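Local atomic coordinates of histidine acid phosphatase (Bifidobacterium longum subsp. infantis, PDB entry 6RXF), a protein that probably removes phosphate groups from inositol hexakisphosphate (phytate) and from 2,3-bisphosphoglycerate, as a member of the MINPP1 subfamily of histidine acid phosphatases. Residues 256-261 / 303-308. The protein carries 1 engineered substitution. Sequence-based numbering, arbitrary orientation.
Sequences EFLAKL and KSEYDA. With ZN (zinc ion), chain F.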
# COMPACT_ATOMS: atom_id res chain seq x y z
N GLU A 256 -35.62 -11.04 -11.53
CA GLU A 256 -35.70 -11.25 -12.97
C GLU A 256 -34.50 -10.64 -13.68
O GLU A 256 -33.88 -11.28 -14.55
CB GLU A 256 -37.00 -10.66 -13.51
CG GLU A 256 -38.26 -11.41 -13.10
CD GLU A 256 -38.60 -11.24 -11.63
OE1 GLU A 256 -38.78 -12.26 -10.93
OE2 GLU A 256 -38.67 -10.08 -11.16
N PHE A 257 -34.15 -9.40 -13.33
CA PHE A 257 -32.95 -8.79 -13.89
C PHE A 257 -31.71 -9.61 -13.55
O PHE A 257 -30.88 -9.88 -14.42
CB PHE A 257 -32.82 -7.36 -13.36
CG PHE A 257 -31.72 -6.57 -13.99
CD1 PHE A 257 -31.86 -6.06 -15.27
CD2 PHE A 257 -30.55 -6.32 -13.30
CE1 PHE A 257 -30.85 -5.33 -15.86
CE2 PHE A 257 -29.53 -5.59 -13.88
CZ PHE A 257 -29.68 -5.09 -15.16
N LEU A 258 -31.59 -10.05 -12.30
CA LEU A 258 -30.41 -10.82 -11.91
C LEU A 258 -30.39 -12.19 -12.58
O LEU A 258 -29.31 -12.68 -12.93
CB LEU A 258 -30.35 -10.97 -10.39
CG LEU A 258 -30.03 -9.68 -9.63
CD1 LEU A 258 -30.06 -9.92 -8.13
CD2 LEU A 258 -28.69 -9.11 -10.07
N ALA A 259 -31.56 -12.81 -12.76
CA ALA A 259 -31.61 -14.10 -13.45
C ALA A 259 -31.11 -13.98 -14.89
O ALA A 259 -30.40 -14.86 -15.38
CB ALA A 259 -33.03 -14.66 -13.42
N LYS A 260 -31.46 -12.89 -15.57
CA LYS A 260 -30.98 -12.70 -16.93
C LYS A 260 -29.49 -12.39 -16.95
O LYS A 260 -28.80 -12.77 -17.91
CB LYS A 260 -31.77 -11.59 -17.62
CG LYS A 260 -33.25 -11.89 -17.74
CD LYS A 260 -33.87 -11.15 -18.91
CE LYS A 260 -33.57 -9.66 -18.82
NZ LYS A 260 -33.41 -9.05 -20.17
N LEU A 261 -28.96 -11.72 -15.93
CA LEU A 261 -27.52 -11.50 -15.87
C LEU A 261 -26.78 -12.81 -15.59
O LEU A 261 -25.73 -13.07 -16.19
CB LEU A 261 -27.19 -10.44 -14.82
CG LEU A 261 -25.70 -10.22 -14.52
CD1 LEU A 261 -24.90 -9.93 -15.79
CD2 LEU A 261 -25.52 -9.11 -13.51
N LYS A 303 -19.56 -8.97 -16.89
CA LYS A 303 -20.20 -10.13 -17.50
C LYS A 303 -21.01 -10.97 -16.51
O LYS A 303 -21.80 -11.83 -16.93
CB LYS A 303 -19.17 -11.03 -18.21
CG LYS A 303 -18.05 -11.67 -17.43
CD LYS A 303 -16.70 -10.99 -17.50
CE LYS A 303 -15.68 -11.62 -16.50
NZ LYS A 303 -14.39 -10.87 -16.44
N SER A 304 -20.85 -10.76 -15.20
CA SER A 304 -21.48 -11.64 -14.22
C SER A 304 -21.94 -10.83 -13.01
O SER A 304 -21.60 -9.65 -12.86
CB SER A 304 -20.53 -12.75 -13.77
OG SER A 304 -19.36 -12.18 -13.20
N GLU A 305 -22.71 -11.49 -12.16
CA GLU A 305 -23.05 -10.92 -10.85
C GLU A 305 -21.80 -10.65 -10.02
O GLU A 305 -21.75 -9.67 -9.27
CB GLU A 305 -23.97 -11.87 -10.08
CG GLU A 305 -25.42 -11.77 -10.46
CD GLU A 305 -26.31 -12.54 -9.52
OE1 GLU A 305 -25.82 -13.51 -8.90
OE2 GLU A 305 -27.50 -12.18 -9.39
N TYR A 306 -20.78 -11.50 -10.15
CA TYR A 306 -19.53 -11.29 -9.44
C TYR A 306 -18.87 -9.97 -9.82
O TYR A 306 -18.37 -9.25 -8.96
CB TYR A 306 -18.58 -12.46 -9.71
CG TYR A 306 -17.16 -12.27 -9.21
CD1 TYR A 306 -16.85 -12.41 -7.86
CD2 TYR A 306 -16.13 -11.97 -10.08
CE1 TYR A 306 -15.56 -12.25 -7.40
CE2 TYR A 306 -14.82 -11.81 -9.63
CZ TYR A 306 -14.55 -11.94 -8.28
OH TYR A 306 -13.26 -11.78 -7.82
N ASP A 307 -18.87 -9.64 -11.12
CA ASP A 307 -18.25 -8.40 -11.60
C ASP A 307 -18.96 -7.19 -11.02
O ASP A 307 -18.33 -6.27 -10.50
CB ASP A 307 -18.28 -8.32 -13.12
CG ASP A 307 -17.45 -9.38 -13.78
OD1 ASP A 307 -16.51 -9.90 -13.14
OD2 ASP A 307 -17.75 -9.73 -14.93
N ALA A 308 -20.29 -7.16 -11.15
CA ALA A 308 -21.07 -6.06 -10.60
C ALA A 308 -20.82 -5.93 -9.10
O ALA A 308 -20.46 -4.86 -8.61
CB ALA A 308 -22.55 -6.29 -10.89
ZN ZN F . -28.27 -14.35 -8.97
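Leu258 lies against the carboxylate of Glu305, and the two side chains cross at about a right angle. All four side-chain carbons of the leucine lie near one oxygen; the closest pair is CB of Leu258 and OE2 of Glu305, at 3.3 Å. Glu305 OE2 also binds a zinc ion at 2.3 Å. Glu305 OE1 binds the same zinc ion at 2.6 Å, which makes the carboxylate bidentate. His246 and Glu262 are further ligands, so the metal ties together helices 239-249, 255-262 and 305-321. The Glu305 chain is extended beyond CG (chi2 -170°), which carries its carboxylate across to the helix of Leu258.

Leu261 packs against the start of helix 305-321. With CG anti to the backbone N (chi1 173°), its branch points at that helix start and both methyls reach it. CD1 of Leu261 touches Lys303 O at 3.8 Å. CD2 of Leu261 meets Glu305 N and lies 4.0 Å from Glu305 CG. Shortening Leu261 to an alanine would remove both methyls and is likely to open a gap beside Lys303 O and the stem of Glu305.

Ser304 and Asp307 form a capping box there, although both of its bonds are weak. Asp307 OD2 also accepts a straighter bond from Lys303 N, at 2.8 Å, through its anti lone pair.

The contact joins helix 255-262 to the first turn of helix 305-321. Leu249 of helix 239-249 touches Leu258, Glu305 and Ala308. Met66 of helix 59-73 and Trp268 of strand 268-269 pack on Leu261.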